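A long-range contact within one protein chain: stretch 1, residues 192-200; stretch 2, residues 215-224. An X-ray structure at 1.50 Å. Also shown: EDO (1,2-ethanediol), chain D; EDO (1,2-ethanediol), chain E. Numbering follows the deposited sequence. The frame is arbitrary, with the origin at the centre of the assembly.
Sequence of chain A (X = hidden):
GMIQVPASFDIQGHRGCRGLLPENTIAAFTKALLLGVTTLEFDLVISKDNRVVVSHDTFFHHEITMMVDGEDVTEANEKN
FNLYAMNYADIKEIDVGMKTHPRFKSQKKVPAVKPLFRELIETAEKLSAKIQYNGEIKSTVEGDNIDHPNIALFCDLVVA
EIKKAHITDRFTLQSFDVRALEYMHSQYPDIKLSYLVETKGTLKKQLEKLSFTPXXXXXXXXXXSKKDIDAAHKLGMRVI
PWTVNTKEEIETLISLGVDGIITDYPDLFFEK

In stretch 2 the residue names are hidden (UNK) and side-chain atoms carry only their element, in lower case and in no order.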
# COMPACT_ATOMS: atom_id res chain seq x y z
N LYS A 192 -11.25 5.21 -7.69
CA LYS A 192 -10.05 5.44 -8.49
C LYS A 192 -9.12 4.21 -8.40
O LYS A 192 -9.01 3.66 -7.32
CB LYS A 192 -9.26 6.64 -8.02
CG LYS A 192 -9.91 7.99 -8.34
CD LYS A 192 -9.01 9.19 -7.95
CE LYS A 192 -8.78 9.31 -6.43
NZ LYS A 192 -10.01 9.53 -5.63
N LEU A 193 -8.49 3.82 -9.52
CA LEU A 193 -7.57 2.70 -9.52
C LEU A 193 -6.16 3.15 -9.84
O LEU A 193 -5.94 4.02 -10.70
CB LEU A 193 -8.04 1.64 -10.50
CG LEU A 193 -9.44 1.09 -10.28
CD1 LEU A 193 -9.75 0.03 -11.36
CD2 LEU A 193 -9.59 0.49 -8.88
N SER A 194 -5.20 2.48 -9.20
CA SER A 194 -3.83 2.60 -9.52
C SER A 194 -3.23 1.26 -9.97
O SER A 194 -3.36 0.21 -9.30
CB SER A 194 -3.07 3.07 -8.27
OG SER A 194 -1.64 3.04 -8.53
N TYR A 195 -2.55 1.30 -11.13
CA TYR A 195 -1.95 0.16 -11.72
C TYR A 195 -0.46 0.08 -11.36
O TYR A 195 0.36 0.91 -11.77
CB TYR A 195 -2.10 0.33 -13.25
CG TYR A 195 -1.52 -0.70 -14.14
CD1 TYR A 195 -1.47 -2.05 -13.77
CD2 TYR A 195 -1.18 -0.36 -15.44
CE1 TYR A 195 -0.99 -3.02 -14.66
CE2 TYR A 195 -0.71 -1.29 -16.33
CZ TYR A 195 -0.63 -2.61 -15.96
OH TYR A 195 -0.19 -3.62 -16.81
N LEU A 196 -0.16 -0.90 -10.52
CA LEU A 196 1.18 -1.19 -10.09
C LEU A 196 1.89 -2.03 -11.13
O LEU A 196 1.37 -3.04 -11.60
CB LEU A 196 1.20 -1.92 -8.76
CG LEU A 196 0.76 -1.13 -7.55
CD1 LEU A 196 0.46 -2.00 -6.31
CD2 LEU A 196 1.87 -0.11 -7.24
N VAL A 197 3.10 -1.58 -11.48
CA VAL A 197 3.92 -2.19 -12.52
C VAL A 197 5.34 -2.37 -12.02
O VAL A 197 5.96 -1.45 -11.53
CB VAL A 197 3.92 -1.36 -13.82
CG1 VAL A 197 4.98 -1.97 -14.82
CG2 VAL A 197 2.48 -1.31 -14.34
N GLU A 198 5.85 -3.58 -12.18
CA GLU A 198 7.27 -3.85 -11.83
C GLU A 198 8.08 -4.61 -12.90
O GLU A 198 9.21 -4.97 -12.62
CB GLU A 198 7.37 -4.57 -10.47
CG GLU A 198 6.85 -5.93 -10.43
CD GLU A 198 7.03 -6.57 -9.06
OE1 GLU A 198 7.76 -6.00 -8.21
OE2 GLU A 198 6.43 -7.65 -8.88
N THR A 199 7.50 -4.89 -14.05
CA THR A 199 8.15 -5.71 -15.07
C THR A 199 8.71 -4.79 -16.14
O THR A 199 8.29 -3.66 -16.33
CB THR A 199 7.15 -6.73 -15.66
OG1 THR A 199 6.00 -6.01 -16.08
CG2 THR A 199 6.76 -7.75 -14.64
N LYS A 200 9.65 -5.34 -16.88
CA LYS A 200 10.15 -4.74 -18.09
C LYS A 200 9.02 -4.65 -19.13
O LYS A 200 8.27 -5.58 -19.35
CB LYS A 200 11.34 -5.57 -18.61
CG LYS A 200 11.96 -5.01 -19.85
CD LYS A 200 13.28 -5.68 -20.17
CE LYS A 200 14.06 -4.88 -21.24
NZ LYS A 200 13.39 -5.09 -22.53
N UNK A 215 -6.69 5.55 -13.22
CA UNK A 215 -6.37 6.88 -12.75
C UNK A 215 -4.86 7.18 -12.57
O UNK A 215 -4.39 8.31 -12.83
c UNK A 215 -7.09 7.19 -11.44
N UNK A 216 -4.15 6.16 -12.05
CA UNK A 216 -2.77 6.31 -11.64
C UNK A 216 -1.97 5.19 -12.28
O UNK A 216 -2.43 4.05 -12.29
c UNK A 216 -3.39 7.46 -9.48
c UNK A 216 -2.62 6.31 -10.11
c UNK A 216 -1.18 6.34 -9.66
N UNK A 217 -0.80 5.56 -12.82
CA UNK A 217 0.19 4.61 -13.24
C UNK A 217 1.27 4.64 -12.14
O UNK A 217 1.81 5.70 -11.81
c UNK A 217 1.65 3.99 -15.21
o UNK A 217 4.04 1.03 -16.90
c UNK A 217 1.13 2.82 -15.77
c UNK A 217 1.92 1.84 -16.32
c UNK A 217 3.01 4.15 -15.20
c UNK A 217 3.27 2.04 -16.34
c UNK A 217 3.81 3.19 -15.75
c UNK A 217 0.77 5.01 -14.59
N UNK A 218 1.57 3.49 -11.57
CA UNK A 218 2.41 3.44 -10.35
C UNK A 218 3.51 2.38 -10.56
O UNK A 218 3.39 1.25 -10.10
c UNK A 218 1.53 3.13 -9.13
o UNK A 218 2.26 3.26 -7.93
N UNK A 219 4.61 2.76 -11.26
CA UNK A 219 5.72 1.87 -11.53
C UNK A 219 6.85 1.93 -10.51
O UNK A 219 7.02 2.94 -9.84
c UNK A 219 6.24 2.45 -12.86
c UNK A 219 4.81 4.09 -11.87
c UNK A 219 6.09 3.93 -12.64
N UNK A 220 7.57 0.81 -10.42
CA UNK A 220 8.88 0.78 -9.75
C UNK A 220 9.68 1.95 -10.30
O UNK A 220 9.75 2.16 -11.54
c UNK A 220 9.50 -0.56 -10.09
o UNK A 220 11.58 0.03 -9.19
c UNK A 220 10.77 -0.85 -9.34
o UNK A 220 11.01 -2.03 -9.01
N UNK A 221 10.26 2.71 -9.38
CA UNK A 221 11.03 3.89 -9.74
C UNK A 221 12.06 3.62 -10.84
O UNK A 221 12.31 4.50 -11.67
c UNK A 221 12.60 3.54 -7.81
c UNK A 221 11.67 4.52 -8.50
c UNK A 221 12.38 5.83 -8.86
N UNK A 222 12.67 2.44 -10.82
CA UNK A 222 13.72 2.16 -11.81
C UNK A 222 13.20 2.25 -13.24
O UNK A 222 13.99 2.43 -14.19
o UNK A 222 13.31 -0.21 -11.80
c UNK A 222 14.34 0.79 -11.64
c UNK A 222 15.04 0.67 -10.28
N UNK A 223 11.88 2.05 -13.41
CA UNK A 223 11.24 2.01 -14.72
C UNK A 223 10.82 3.38 -15.27
O UNK A 223 10.45 3.50 -16.46
c UNK A 223 8.85 -1.02 -14.03
c UNK A 223 10.21 -0.37 -14.28
c UNK A 223 10.00 1.08 -14.68
c UNK A 223 11.01 -1.12 -15.33
N UNK A 224 10.85 4.40 -14.42
CA UNK A 224 10.33 5.68 -14.78
C UNK A 224 11.24 6.39 -15.77
O UNK A 224 12.44 6.43 -15.58
c UNK A 224 9.15 5.87 -12.58
c UNK A 224 9.70 7.97 -13.86
c UNK A 224 10.16 6.55 -13.53
C1 EDO D . 11.93 -3.22 -12.13
O1 EDO D . 11.78 -4.28 -13.09
C2 EDO D . 12.90 -3.65 -11.04
O2 EDO D . 13.32 -2.60 -10.19
C1 EDO E . 12.06 0.77 -5.94
O1 EDO E . 11.51 0.23 -4.75
C2 EDO E . 13.39 0.09 -6.29
O2 EDO E . 13.18 -1.09 -7.06
O HOH W 1 -9.49 4.69 -12.15
O HOH W 2 -0.06 3.05 -6.36
O HOH W 3 10.36 -4.32 -8.10

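Position 215 carries a single side-chain carbon, which points toward stretch 1 and lies 4.1 Å from CB of K192. One carbon is alanine's whole side chain, so this is A215. A water accepts from L193 N at 2.9 Å and, weakly, from A215 N at 3.1 Å.

At 216 one carbon carries two more, and one of the outer carbons lies 3.5 Å from S194 OG. This is the beta-branched fork of valine; the element pattern excludes threonine, which would put an oxygen on one branch. V216 takes chi1 t and pairs with S194. Its backbone works in both directions: V216 N donates to L193 O at 3.1 Å, and Y195 N donates to V216 O at 3.0 Å.

Position 217 has one carbon, then a six-carbon ring bearing one oxygen; a single ring carbon approaches Y195 CD2 at 3.9 Å and V197 CG2 at 3.8 Å. The residue is tyrosine, and that carbon is CE1, so one ring atom meets two neighbours on the same face. Y217 lies beside Y195 on the face of the sheet away from V216, the ring centroids 5.9 Å apart and the planes at 75°, an oblique pairing.

Position 218 shows one carbon and one oxygen, and it sits close to stretch 1: the carbon is 3.2 Å from S194 OG, and the oxygen is 3.5 Å from L196 CD2. Such a small side chain is serine. A water donates to S218 OG at 2.8 Å and hydrogen-bonds S194 OG at 2.7 Å, linking two hydroxyls on one face. In the backbone, S218 N donates to Y195 O at 2.9 Å and V197 N to S218 O at 3.2 Å.

Three carbons at 219 close a ring onto the backbone nitrogen, as in proline alone. P219 has no N-H to give, yet its place in the register with V197 asks for none: V197 O meets P219 CA at 3.3 Å in a CA-H...O contact.

At 220 two carbons end in two oxygens, an aspartate. D220 N donates to V197 O at 3.0 Å, closing the ladder, while D220 OD1 accepts from the backbone N of 222 at 3.1 Å. A water donates to D220 OD2 at 2.5 Å and E198 OE1 at 3.1 Å.

Position 221, one carbon bearing two, is V221; position 222, one carbon bearing an oxygen and a carbon, is T222. Neither touches stretch 1.

Position 223 has four carbons forked at the second, with one tip 3.5 Å from T199 O and 4.1 Å from V197 CG1. This is leucine, L223, and the tip is CD1. Position 224, again one carbon bearing two, is V224, out of reach.

The contact is a parallel strand pair held by five backbone hydrogen bonds. Alternation sorts the side chains: S194, L196, V216 and S218 share one face, while Y195, V197, Y217 and P219 share the other. Beyond the strand, a short 3-10 segment places L223 against V197 to T199.

Stretch 2 (215-224) AVYSPDVTLV
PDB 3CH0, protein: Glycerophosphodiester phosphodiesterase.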